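Local coordinates for putative cell adhesion protein (Bacteroides thetaiotaomicron, PDB 4DGU) that is a putative cell adhesion protein of the fimbrillin-like family and probably serves as a component of a bacterial pilus, at residues Ile18-Ser23 with Thr29-Phe34; Arg65-Ile70 with Val77-His82; Gly110-Ala115 with Val121-Lys126. One frame throughout, in Å; residues are numbered along the deposited sequence.

Interaction 1. Residues Ile18-Ser23 with Thr29-Phe34; sequences IDDALS and TSNDLF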
ATOM      1  N   ILE A  18       9.995 -17.895  28.432  1.00 48.00           N
ATOM      2  CA  ILE A  18       9.578 -17.801  27.026  1.00 44.79           C
ATOM      3  C   ILE A  18       8.974 -16.442  26.750  1.00 47.16           C
ATOM      4  O   ILE A  18       7.875 -16.139  27.204  1.00 47.32           O
ATOM      5  CB  ILE A  18       8.597 -18.959  26.653  1.00 46.73           C
ATOM      6  CG1 ILE A  18       9.161 -20.349  27.053  1.00 46.13           C
ATOM      7  CG2 ILE A  18       8.173 -18.895  25.162  1.00 45.85           C
ATOM      8  CD1 ILE A  18      10.580 -20.726  26.462  1.00 47.18           C
ATOM      9  N   ASP A  19       9.672 -15.636  25.973  1.00 43.27           N
ATOM     10  CA  ASP A  19       9.191 -14.309  25.629  1.00 42.71           C
ATOM     11  C   ASP A  19       9.065 -14.209  24.114  1.00 47.50           C
ATOM     12  O   ASP A  19       9.348 -15.185  23.417  1.00 45.20           O
ATOM     13  CB  ASP A  19      10.131 -13.237  26.218  1.00 44.71           C
ATOM     14  CG  ASP A  19       9.979 -12.976  27.713  1.00 56.53           C
ATOM     15  OD1 ASP A  19       8.894 -13.293  28.279  1.00 59.63           O
ATOM     16  OD2 ASP A  19      10.915 -12.406  28.308  1.00 62.98           O
ATOM     17  N   ASP A  20       8.601 -13.057  23.597  1.00 45.58           N
ATOM     18  CA  ASP A  20       8.419 -12.843  22.159  1.00 44.40           C
ATOM     19  C   ASP A  20       9.413 -11.854  21.613  1.00 46.44           C
ATOM     20  O   ASP A  20       9.754 -10.910  22.306  1.00 45.77           O
ATOM     21  CB  ASP A  20       6.998 -12.316  21.887  1.00 45.73           C
ATOM     22  CG  ASP A  20       5.917 -13.312  22.257  1.00 51.26           C
ATOM     23  OD1 ASP A  20       5.768 -14.318  21.542  1.00 50.66           O
ATOM     24  OD2 ASP A  20       5.207 -13.074  23.247  1.00 59.69           O
ATOM     25  N   ALA A  21       9.848 -12.041  20.362  1.00 43.00           N
ATOM     26  CA  ALA A  21      10.729 -11.079  19.706  1.00 41.83           C
ATOM     27  C   ALA A  21       9.923  -9.840  19.328  1.00 47.05           C
ATOM     28  O   ALA A  21       8.722  -9.945  19.040  1.00 44.63           O
ATOM     29  CB  ALA A  21      11.367 -11.684  18.472  1.00 41.27           C
ATOM     30  N   LEU A  22      10.585  -8.678  19.367  1.00 46.96           N
ATOM     31  CA  LEU A  22       9.979  -7.404  19.022  1.00 47.76           C
ATOM     32  C   LEU A  22      10.093  -7.049  17.568  1.00 46.89           C
ATOM     33  O   LEU A  22      11.087  -7.311  16.899  1.00 42.66           O
ATOM     34  CB  LEU A  22      10.634  -6.230  19.779  1.00 49.53           C
ATOM     35  CG  LEU A  22      10.678  -6.249  21.272  1.00 57.20           C
ATOM     36  CD1 LEU A  22      11.645  -5.215  21.765  1.00 58.93           C
ATOM     37  CD2 LEU A  22       9.308  -6.090  21.843  1.00 61.50           C
ATOM     38  N   SER A  23       9.152  -6.212  17.163  1.00 44.46           N
ATOM     39  CA  SER A  23       9.146  -5.519  15.893  1.00 41.92           C
ATOM     40  C   SER A  23       8.929  -4.061  16.277  1.00 43.36           C
ATOM     41  O   SER A  23       8.992  -3.716  17.471  1.00 41.62           O
ATOM     42  CB  SER A  23       8.073  -6.090  14.968  1.00 42.87           C
ATOM     43  OG  SER A  23       8.114  -5.479  13.688  1.00 44.46           O
ATOM     44  N   THR A  29       2.583  -8.377  14.754  1.00 38.32           N
ATOM     45  CA  THR A  29       3.322  -9.618  14.541  1.00 38.50           C
ATOM     46  C   THR A  29       2.372 -10.710  14.931  1.00 42.08           C
ATOM     47  O   THR A  29       1.427 -10.439  15.697  1.00 42.56           O
ATOM     48  CB  THR A  29       4.650  -9.700  15.347  1.00 45.12           C
ATOM     49  OG1 THR A  29       4.372  -9.685  16.745  1.00 43.04           O
ATOM     50  CG2 THR A  29       5.617  -8.620  14.994  1.00 42.72           C
ATOM     51  N   SER A  30       2.609 -11.941  14.450  1.00 36.98           N
ATOM     52  CA  SER A  30       1.772 -13.090  14.811  1.00 37.54           C
ATOM     53  C   SER A  30       1.859 -13.383  16.325  1.00 41.75           C
ATOM     54  O   SER A  30       0.968 -14.036  16.873  1.00 42.48           O
ATOM     55  CB  SER A  30       2.164 -14.326  14.005  1.00 40.53           C
ATOM     56  OG  SER A  30       3.415 -14.834  14.441  1.00 47.01           O
ATOM     57  N   ASN A  31       2.947 -12.910  16.980  1.00 38.50           N
ATOM     58  CA  ASN A  31       3.194 -13.045  18.417  1.00 38.97           C
ATOM     59  C   ASN A  31       2.083 -12.372  19.219  1.00 43.22           C
ATOM     60  O   ASN A  31       1.736 -12.856  20.291  1.00 43.46           O
ATOM     61  CB  ASN A  31       4.559 -12.423  18.800  1.00 41.24           C
ATOM     62  CG  ASN A  31       5.764 -13.080  18.183  1.00 52.88           C
ATOM     63  OD1 ASN A  31       6.114 -12.857  17.020  1.00 44.66           O
ATOM     64  ND2 ASN A  31       6.464 -13.868  18.964  1.00 43.74           N
ATOM     65  N   ASP A  32       1.523 -11.252  18.698  1.00 39.98           N
ATOM     66  CA  ASP A  32       0.456 -10.493  19.335  1.00 40.39           C
ATOM     67  C   ASP A  32      -0.791 -11.340  19.543  1.00 47.47           C
ATOM     68  O   ASP A  32      -1.438 -11.235  20.594  1.00 50.31           O
ATOM     69  CB  ASP A  32       0.093  -9.255  18.482  1.00 41.22           C
ATOM     70  CG  ASP A  32       1.169  -8.205  18.359  1.00 44.30           C
ATOM     71  OD1 ASP A  32       2.048  -8.156  19.239  1.00 49.23           O
ATOM     72  OD2 ASP A  32       1.087  -7.382  17.429  1.00 41.16           O
ATOM     73  N   LEU A  33      -1.148 -12.128  18.506  1.00 42.27           N
ATOM     74  CA  LEU A  33      -2.335 -12.970  18.445  1.00 41.92           C
ATOM     75  C   LEU A  33      -2.057 -14.292  19.076  1.00 45.34           C
ATOM     76  O   LEU A  33      -2.931 -14.838  19.756  1.00 44.77           O
ATOM     77  CB  LEU A  33      -2.771 -13.186  16.972  1.00 41.50           C
ATOM     78  CG  LEU A  33      -2.977 -11.927  16.110  1.00 46.56           C
ATOM     79  CD1 LEU A  33      -3.083 -12.271  14.641  1.00 45.60           C
ATOM     80  CD2 LEU A  33      -4.147 -11.046  16.621  1.00 47.70           C
ATOM     81  N   PHE A  34      -0.847 -14.835  18.788  1.00 41.20           N
ATOM     82  CA  PHE A  34      -0.362 -16.124  19.237  1.00 41.83           C
ATOM     83  C   PHE A  34       0.954 -15.969  20.014  1.00 48.00           C
ATOM     84  O   PHE A  34       2.034 -16.188  19.450  1.00 49.61           O
ATOM     85  CB  PHE A  34      -0.192 -17.048  18.039  1.00 42.96           C
ATOM     86  CG  PHE A  34      -1.465 -17.248  17.261  1.00 44.84           C
ATOM     87  CD1 PHE A  34      -2.490 -18.040  17.767  1.00 48.95           C
ATOM     88  CD2 PHE A  34      -1.633 -16.663  16.007  1.00 45.93           C
ATOM     89  CE1 PHE A  34      -3.663 -18.241  17.030  1.00 50.96           C
ATOM     90  CE2 PHE A  34      -2.806 -16.865  15.271  1.00 49.15           C
ATOM     91  CZ  PHE A  34      -3.813 -17.654  15.785  1.00 49.10           C
TER
HETATM   92  O   HOH W   1       2.776 -11.203  22.643  1.00 67.56           O
HETATM   93  O   HOH W   2       6.244  -9.363  18.675  1.00 44.48           O
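The carboxylate of Asp20 and the amide of Asn31 stand nearly at right angles, with their planes 81° apart. The side chains run alongside each other with opposite headings. Asn31 ND2 gives an almost straight hydrogen bond to Asp20 OD1 at 2.7 Å. The acceptor lies in the amide plane, but the donor comes to the anti side of the carboxylate, 28° out of its plane. Asp20 CG is anti to the carbonyl carbon (chi1 -64°), which turns the carboxylate to the amide. OD1 also accepts a hydrogen bond from Ala36 N, so two N-H groups grip one oxygen. A water links Asp20 OD2 to Asn31 O. In this member of the fimbrillin-like family the contact joins the end of strand 13-20 to the short helical turn about 30-33. Replacing Asp20 with alanine would probably leave one N-H of Asn31 and that of Ala36 without this acceptor, and break the water bridge. Further along, Ser23 CB meets Thr29 CG2 at 3.5 Å. A second water joins Ala21 O to Thr29 OG1. The second subunit reaches this edge too: its Tyr246 OH bonds Asn31 OD1, and its Leu245 O bonds Ser23 OG.

Interaction 2. Residues Arg65-Ile70 with Val77-His82; sequences RAWNEI and VTFYAH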
ATOM      1  N   ARG A  65      19.802 -25.082  33.345  1.00 62.59           N
ATOM      2  CA  ARG A  65      21.034 -25.421  32.659  1.00 60.53           C
ATOM      3  C   ARG A  65      22.223 -24.875  33.450  1.00 59.20           C
ATOM      4  O   ARG A  65      22.136 -23.777  33.990  1.00 57.10           O
ATOM      5  CB  ARG A  65      21.022 -24.903  31.208  1.00 59.93           C
ATOM      6  CG  ARG A  65      22.211 -25.421  30.398  1.00 69.21           C
ATOM      7  CD  ARG A  65      21.987 -25.367  28.917  1.00 69.24           C
ATOM      8  NE  ARG A  65      21.044 -26.392  28.484  1.00 70.38           N
ATOM      9  CZ  ARG A  65      20.834 -26.706  27.213  1.00 76.52           C
ATOM     10  NH1 ARG A  65      21.502 -26.085  26.249  1.00 49.56           N
ATOM     11  NH2 ARG A  65      19.931 -27.625  26.893  1.00 60.75           N
ATOM     12  N   ALA A  66      23.317 -25.656  33.523  1.00 55.70           N
ATOM     13  CA  ALA A  66      24.584 -25.301  34.160  1.00 55.72           C
ATOM     14  C   ALA A  66      25.252 -24.152  33.381  1.00 56.09           C
ATOM     15  O   ALA A  66      25.215 -24.147  32.149  1.00 53.00           O
ATOM     16  CB  ALA A  66      25.484 -26.522  34.182  1.00 57.58           C
ATOM     17  N   TRP A  67      25.870 -23.197  34.082  1.00 54.18           N
ATOM     18  CA  TRP A  67      26.507 -22.074  33.399  1.00 54.32           C
ATOM     19  C   TRP A  67      27.883 -22.455  32.752  1.00 62.32           C
ATOM     20  O   TRP A  67      28.570 -21.564  32.241  1.00 61.79           O
ATOM     21  CB  TRP A  67      26.625 -20.835  34.320  1.00 52.30           C
ATOM     22  CG  TRP A  67      25.474 -19.866  34.200  1.00 51.89           C
ATOM     23  CD1 TRP A  67      24.570 -19.536  35.173  1.00 54.97           C
ATOM     24  CD2 TRP A  67      25.105 -19.101  33.036  1.00 49.77           C
ATOM     25  NE1 TRP A  67      23.674 -18.602  34.694  1.00 52.84           N
ATOM     26  CE2 TRP A  67      23.986 -18.311  33.389  1.00 52.81           C
ATOM     27  CE3 TRP A  67      25.621 -18.997  31.733  1.00 49.02           C
ATOM     28  CZ2 TRP A  67      23.362 -17.453  32.477  1.00 50.25           C
ATOM     29  CZ3 TRP A  67      25.000 -18.156  30.832  1.00 48.45           C
ATOM     30  CH2 TRP A  67      23.873 -17.407  31.197  1.00 48.64           C
ATOM     31  N   ASN A  68      28.224 -23.756  32.688  1.00 61.91           N
ATOM     32  CA  ASN A  68      29.444 -24.227  32.028  1.00 63.60           C
ATOM     33  C   ASN A  68      29.171 -24.452  30.554  1.00 69.25           C
ATOM     34  O   ASN A  68      30.045 -24.178  29.732  1.00 70.39           O
ATOM     35  CB  ASN A  68      30.048 -25.489  32.662  1.00 66.39           C
ATOM     36  CG  ASN A  68      29.091 -26.367  33.385  1.00 89.63           C
ATOM     37  OD1 ASN A  68      28.808 -26.155  34.563  1.00 93.37           O
ATOM     38  ND2 ASN A  68      28.594 -27.381  32.698  1.00 74.91           N
ATOM     39  N   GLU A  69      27.955 -24.935  30.228  1.00 65.44           N
ATOM     40  CA  GLU A  69      27.479 -25.170  28.862  1.00 64.77           C
ATOM     41  C   GLU A  69      27.271 -23.828  28.166  1.00 63.08           C
ATOM     42  O   GLU A  69      26.126 -23.379  28.027  1.00 62.41           O
ATOM     43  CB  GLU A  69      26.156 -25.975  28.875  1.00 67.14           C
ATOM     44  CG  GLU A  69      26.212 -27.339  29.563  1.00 85.34           C
ATOM     45  CD  GLU A  69      24.846 -27.949  29.829  1.00114.90           C
ATOM     46  OE1 GLU A  69      24.060 -28.115  28.865  1.00104.78           O
ATOM     47  OE2 GLU A  69      24.559 -28.258  31.009  1.00118.42           O
ATOM     48  N   ILE A  70      28.382 -23.149  27.787  1.00 54.43           N
ATOM     49  CA  ILE A  70      28.353 -21.824  27.132  1.00 49.63           C
ATOM     50  C   ILE A  70      29.413 -21.723  26.023  1.00 51.34           C
ATOM     51  O   ILE A  70      29.619 -20.642  25.473  1.00 52.46           O
ATOM     52  CB  ILE A  70      28.516 -20.641  28.145  1.00 49.95           C
ATOM     53  CG1 ILE A  70      29.853 -20.715  28.939  1.00 49.20           C
ATOM     54  CG2 ILE A  70      27.292 -20.497  29.044  1.00 48.24           C
ATOM     55  CD1 ILE A  70      30.243 -19.481  29.581  1.00 43.22           C
ATOM     56  N   VAL A  77      26.858 -14.313  26.727  1.00 44.13           N
ATOM     57  CA  VAL A  77      26.579 -15.562  26.013  1.00 43.41           C
ATOM     58  C   VAL A  77      25.331 -15.385  25.180  1.00 48.13           C
ATOM     59  O   VAL A  77      24.305 -14.893  25.671  1.00 46.79           O
ATOM     60  CB  VAL A  77      26.411 -16.763  26.997  1.00 47.38           C
ATOM     61  CG1 VAL A  77      26.304 -18.084  26.244  1.00 46.87           C
ATOM     62  CG2 VAL A  77      27.555 -16.825  27.992  1.00 48.49           C
ATOM     63  N   THR A  78      25.389 -15.858  23.938  1.00 45.92           N
ATOM     64  CA  THR A  78      24.233 -15.842  23.058  1.00 43.39           C
ATOM     65  C   THR A  78      23.692 -17.271  22.986  1.00 46.47           C
ATOM     66  O   THR A  78      24.448 -18.202  22.708  1.00 45.27           O
ATOM     67  CB  THR A  78      24.595 -15.268  21.688  1.00 44.56           C
ATOM     68  OG1 THR A  78      25.208 -14.003  21.885  1.00 49.68           O
ATOM     69  CG2 THR A  78      23.386 -15.117  20.790  1.00 38.22           C
ATOM     70  N   PHE A  79      22.377 -17.427  23.242  1.00 41.21           N
ATOM     71  CA  PHE A  79      21.671 -18.686  23.163  1.00 38.87           C
ATOM     72  C   PHE A  79      20.745 -18.670  21.944  1.00 43.81           C
ATOM     73  O   PHE A  79      20.308 -17.608  21.526  1.00 41.64           O
ATOM     74  CB  PHE A  79      20.885 -18.966  24.446  1.00 40.18           C
ATOM     75  CG  PHE A  79      21.743 -19.114  25.668  1.00 42.46           C
ATOM     76  CD1 PHE A  79      22.320 -20.336  25.988  1.00 46.18           C
ATOM     77  CD2 PHE A  79      21.978 -18.028  26.511  1.00 44.19           C
ATOM     78  CE1 PHE A  79      23.141 -20.466  27.109  1.00 47.11           C
ATOM     79  CE2 PHE A  79      22.778 -18.161  27.630  1.00 47.10           C
ATOM     80  CZ  PHE A  79      23.360 -19.382  27.920  1.00 46.01           C
ATOM     81  N   TYR A  80      20.491 -19.855  21.364  1.00 41.78           N
ATOM     82  CA  TYR A  80      19.657 -20.101  20.194  1.00 41.62           C
ATOM     83  C   TYR A  80      18.749 -21.248  20.501  1.00 46.45           C
ATOM     84  O   TYR A  80      19.202 -22.227  21.089  1.00 48.05           O
ATOM     85  CB  TYR A  80      20.514 -20.416  18.964  1.00 43.81           C
ATOM     86  CG  TYR A  80      21.459 -19.300  18.592  1.00 48.31           C
ATOM     87  CD1 TYR A  80      21.019 -18.206  17.852  1.00 50.82           C
ATOM     88  CD2 TYR A  80      22.792 -19.316  19.008  1.00 49.82           C
ATOM     89  CE1 TYR A  80      21.885 -17.169  17.507  1.00 54.44           C
ATOM     90  CE2 TYR A  80      23.672 -18.294  18.655  1.00 51.06           C
ATOM     91  CZ  TYR A  80      23.213 -17.220  17.902  1.00 62.46           C
ATOM     92  OH  TYR A  80      24.052 -16.177  17.579  1.00 64.30           O
ATOM     93  N   ALA A  81      17.468 -21.155  20.133  1.00 41.29           N
ATOM     94  CA  ALA A  81      16.532 -22.224  20.443  1.00 41.57           C
ATOM     95  C   ALA A  81      15.521 -22.463  19.332  1.00 47.47           C
ATOM     96  O   ALA A  81      15.042 -21.511  18.714  1.00 48.39           O
ATOM     97  CB  ALA A  81      15.804 -21.913  21.748  1.00 42.27           C
ATOM     98  N   HIS A  82      15.172 -23.736  19.111  1.00 44.33           N
ATOM     99  CA  HIS A  82      14.151 -24.175  18.160  1.00 42.99           C
ATOM    100  C   HIS A  82      12.975 -24.789  18.892  1.00 45.68           C
ATOM    101  O   HIS A  82      13.168 -25.547  19.836  1.00 44.79           O
ATOM    102  CB  HIS A  82      14.713 -25.200  17.154  1.00 44.00           C
ATOM    103  CG  HIS A  82      15.662 -24.624  16.154  1.00 46.48           C
ATOM    104  ND1 HIS A  82      15.226 -24.139  14.931  1.00 47.51           N
ATOM    105  CD2 HIS A  82      17.006 -24.479  16.233  1.00 48.76           C
ATOM    106  CE1 HIS A  82      16.314 -23.719  14.303  1.00 47.61           C
ATOM    107  NE2 HIS A  82      17.409 -23.896  15.048  1.00 48.30           N
TER
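Trp67 and Phe79 make the tight part of this contact. Trp67 CZ3 and CH2 come up to Phe79, with CZ3 3.6 Å from Phe79 CZ. CZ3 lies at the edge of the phenylalanine ring, near its plane. The rings meet obliquely, with planes at 59° and centroids 5.7 Å apart. Trp67 CZ3 also rests on Val77 CG2 at 4.0 Å. Trp67 NE1 gives its hydrogen bond to Ser118 O.

Ile70 fills the neighbouring position. Its CG1 sits between the backbone N and the carbonyl carbon (chi1 59°), and its CG2 is anti to that carbon. CG2 is thus the branch that meets Val77, at 3.8 Å from CG1 of the valine. The isoleucine lies nearly perpendicular to the valine. Val77 CG1 also lies over one face of the Phe79 ring, toward its rim. Val121 packs on both rings from strand 120-135, and Phe14 meets both.

The other side is looser. Glu69, the centre of an inverse gamma turn, is exposed and only brings its backbone O toward the edge of Phe79, 4.3 Å from CE1. Its carboxylate pairs with Arg65 instead, OE1 lying 3.5 Å from NE. That oxygen is well out of the guanidinium plane, so the pair is one of charge alone.

This is where the loop after strand 65-66 packs on the start of strand 77-83, both strands belonging to one mixed sheet. No hydrogen bond crosses between the two segments. Their mutual hold is therefore apolar, resting on the fit of Trp67 and Ile70 against Val77 and Phe79, while the backbone of strand 77-83 bonds to Ala112 and Ala114 of strand 108-114, and Arg65 to Phe14 of strand 13-20.

Interaction 3. Residues Gly110-Ala115 with Val121-Lys126; sequences GTAEAA and VSLKFK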
ATOM      1  N   GLY A 110      14.205 -18.801  18.760  1.00 40.90           N
ATOM      2  CA  GLY A 110      14.471 -17.815  19.795  1.00 38.86           C
ATOM      3  C   GLY A 110      15.939 -17.559  20.017  1.00 42.44           C
ATOM      4  O   GLY A 110      16.779 -18.406  19.708  1.00 43.18           O
ATOM      5  N   THR A 111      16.260 -16.360  20.508  1.00 37.92           N
ATOM      6  CA  THR A 111      17.628 -15.961  20.853  1.00 36.66           C
ATOM      7  C   THR A 111      17.580 -15.219  22.163  1.00 40.92           C
ATOM      8  O   THR A 111      16.554 -14.640  22.531  1.00 39.47           O
ATOM      9  CB  THR A 111      18.339 -15.120  19.756  1.00 42.37           C
ATOM     10  OG1 THR A 111      17.727 -13.852  19.658  1.00 47.28           O
ATOM     11  CG2 THR A 111      18.312 -15.759  18.384  1.00 43.15           C
ATOM     12  N   ALA A 112      18.706 -15.236  22.867  1.00 40.05           N
ATOM     13  CA  ALA A 112      18.903 -14.516  24.098  1.00 41.35           C
ATOM     14  C   ALA A 112      20.351 -14.130  24.214  1.00 47.87           C
ATOM     15  O   ALA A 112      21.200 -14.793  23.629  1.00 48.32           O
ATOM     16  CB  ALA A 112      18.474 -15.366  25.281  1.00 42.41           C
ATOM     17  N   GLU A 113      20.622 -13.030  24.924  1.00 46.75           N
ATOM     18  CA  GLU A 113      21.953 -12.548  25.265  1.00 47.92           C
ATOM     19  C   GLU A 113      21.948 -12.399  26.768  1.00 52.96           C
ATOM     20  O   GLU A 113      21.115 -11.666  27.295  1.00 54.51           O
ATOM     21  CB  GLU A 113      22.327 -11.259  24.530  1.00 49.53           C
ATOM     22  CG  GLU A 113      22.984 -11.524  23.182  1.00 63.52           C
ATOM     23  CD  GLU A 113      23.415 -10.340  22.334  1.00 96.40           C
ATOM     24  OE1 GLU A 113      23.500  -9.206  22.864  1.00 97.79           O
ATOM     25  OE2 GLU A 113      23.695 -10.560  21.131  1.00 93.90           O
ATOM     26  N   ALA A 114      22.774 -13.187  27.466  1.00 47.21           N
ATOM     27  CA  ALA A 114      22.825 -13.189  28.914  1.00 47.02           C
ATOM     28  C   ALA A 114      24.255 -13.199  29.422  1.00 50.64           C
ATOM     29  O   ALA A 114      25.171 -13.609  28.720  1.00 50.29           O
ATOM     30  CB  ALA A 114      22.080 -14.410  29.456  1.00 47.88           C
ATOM     31  N   ALA A 115      24.439 -12.754  30.652  1.00 46.84           N
ATOM     32  CA  ALA A 115      25.724 -12.750  31.302  1.00 47.49           C
ATOM     33  C   ALA A 115      25.823 -13.984  32.169  1.00 51.71           C
ATOM     34  O   ALA A 115      24.891 -14.247  32.923  1.00 51.07           O
ATOM     35  CB  ALA A 115      25.885 -11.492  32.148  1.00 49.01           C
ATOM     36  N   VAL A 121      17.231 -16.566  32.064  1.00 48.01           N
ATOM     37  CA  VAL A 121      17.578 -16.256  30.685  1.00 46.07           C
ATOM     38  C   VAL A 121      16.252 -16.185  29.900  1.00 48.03           C
ATOM     39  O   VAL A 121      15.513 -17.161  29.869  1.00 46.46           O
ATOM     40  CB  VAL A 121      18.601 -17.285  30.114  1.00 49.01           C
ATOM     41  CG1 VAL A 121      18.751 -17.167  28.594  1.00 47.35           C
ATOM     42  CG2 VAL A 121      19.959 -17.151  30.811  1.00 48.88           C
ATOM     43  N   SER A 122      15.934 -15.008  29.332  1.00 44.61           N
ATOM     44  CA  SER A 122      14.700 -14.823  28.556  1.00 45.16           C
ATOM     45  C   SER A 122      14.936 -15.039  27.070  1.00 46.79           C
ATOM     46  O   SER A 122      15.621 -14.236  26.440  1.00 47.57           O
ATOM     47  CB  SER A 122      14.116 -13.430  28.774  1.00 50.87           C
ATOM     48  OG  SER A 122      13.973 -13.159  30.158  1.00 71.32           O
ATOM     49  N   LEU A 123      14.378 -16.110  26.520  1.00 41.91           N
ATOM     50  CA  LEU A 123      14.473 -16.401  25.100  1.00 41.72           C
ATOM     51  C   LEU A 123      13.383 -15.647  24.366  1.00 44.02           C
ATOM     52  O   LEU A 123      12.205 -15.808  24.707  1.00 43.29           O
ATOM     53  CB  LEU A 123      14.362 -17.921  24.811  1.00 42.27           C
ATOM     54  CG  LEU A 123      15.560 -18.784  25.143  1.00 47.12           C
ATOM     55  CD1 LEU A 123      15.165 -20.214  25.141  1.00 47.86           C
ATOM     56  CD2 LEU A 123      16.693 -18.588  24.128  1.00 50.67           C
ATOM     57  N   LYS A 124      13.786 -14.829  23.360  1.00 38.90           N
ATOM     58  CA  LYS A 124      12.882 -14.008  22.527  1.00 37.12           C
ATOM     59  C   LYS A 124      12.576 -14.763  21.236  1.00 39.30           C
ATOM     60  O   LYS A 124      13.379 -14.758  20.287  1.00 37.69           O
ATOM     61  CB  LYS A 124      13.472 -12.606  22.231  1.00 39.09           C
ATOM     62  CG  LYS A 124      13.996 -11.831  23.456  1.00 56.40           C
ATOM     63  CD  LYS A 124      12.900 -11.176  24.265  1.00 73.62           C
ATOM     64  CE  LYS A 124      13.413 -10.025  25.098  1.00 92.85           C
ATOM     65  NZ  LYS A 124      13.553  -8.769  24.296  1.00107.02           N
ATOM     66  N   PHE A 125      11.394 -15.415  21.209  1.00 35.43           N
ATOM     67  CA  PHE A 125      10.998 -16.212  20.070  1.00 36.00           C
ATOM     68  C   PHE A 125      10.305 -15.425  18.937  1.00 41.68           C
ATOM     69  O   PHE A 125       9.382 -14.629  19.155  1.00 40.94           O
ATOM     70  CB  PHE A 125      10.075 -17.347  20.513  1.00 38.62           C
ATOM     71  CG  PHE A 125      10.824 -18.508  21.121  1.00 41.14           C
ATOM     72  CD1 PHE A 125      11.103 -18.539  22.486  1.00 43.01           C
ATOM     73  CD2 PHE A 125      11.254 -19.574  20.328  1.00 41.82           C
ATOM     74  CE1 PHE A 125      11.793 -19.623  23.042  1.00 43.96           C
ATOM     75  CE2 PHE A 125      11.952 -20.645  20.887  1.00 44.29           C
ATOM     76  CZ  PHE A 125      12.215 -20.664  22.238  1.00 41.65           C
ATOM     77  N   LYS A 126      10.804 -15.649  17.722  1.00 37.51           N
ATOM     78  CA  LYS A 126      10.232 -15.246  16.457  1.00 35.98           C
ATOM     79  C   LYS A 126       9.415 -16.447  15.923  1.00 39.48           C
ATOM     80  O   LYS A 126       9.880 -17.578  16.088  1.00 40.54           O
ATOM     81  CB  LYS A 126      11.350 -14.898  15.446  1.00 36.58           C
ATOM     82  CG  LYS A 126      12.216 -13.703  15.776  1.00 34.24           C
ATOM     83  CD  LYS A 126      13.318 -13.529  14.743  1.00 32.69           C
ATOM     84  CE  LYS A 126      14.209 -12.327  15.003  1.00 42.45           C
ATOM     85  NZ  LYS A 126      15.394 -12.359  14.094  1.00 51.74           N
TER
HETATM   86  O   HOH W   3      15.001 -13.250  18.804  1.00 41.26           O
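Phe125 has CG anti to its carbonyl carbon (chi1 -79°), which turns a face of the ring to Gly110. Gly110 CA sits over that face, 3.9 Å from the ring centroid, in a CH-pi contact. The backbones are close here, with the CA atoms of Gly110 and Phe125 3.8 Å apart. Gly110 has no side chain, and a CB in this place would run into Phe125 CD2. In Val121, CG1 is anti to the backbone N (chi1 168°). Its two methyls then divide between two alanines: CG1 meets Ala112 CB at 3.8 Å, and CG2 meets Ala114 CB at 3.7 Å.

These residues belong to the antiparallel beta hairpin of strands 108-114 and 120-135. Gly110 and Phe125 form a non-hydrogen-bonded pair; Thr111 and Lys124 form the hydrogen-bonded pair next to it. The bond from Lys124 N to Thr111 O is 2.9 Å long and nearly straight at 171°. The return bond, from Thr111 N to Lys124 O, is weak at 3.3 Å. A water also donates to Lys124 O and bonds Thr111 OG1, bridging the pair on the face where both side chains lie.

Leu123 CD2 reaches Ala112 CB at 3.9 Å. Beyond the hairpin, Leu123 packs on Ile46 and Met48 of strand 45-50. Ser122 OG bonds Ser17 OG of strand 13-20.

From the N terminus, interaction 1 comes first and closes a short loop after strand 13-20. Interaction 2 follows and closes the loop between strands 65-66 and 77-83. Interaction 3 then closes the hairpin of strands 108-114 and 120-135. The three loops run in series; none nests in or crosses another. All three reach one mixed sheet. Strand 120-135 lies beside strand 13-20, where Asp19 N and Ala21 N reach the carbonyls of Leu123 and Phe125. Strand 108-114 lies beside strand 77-83, joined by Val77 N to Ala114 O and Gly110 N to Ala81 O. Interaction 3 thus touches both others, while interactions 1 and 2 do not touch.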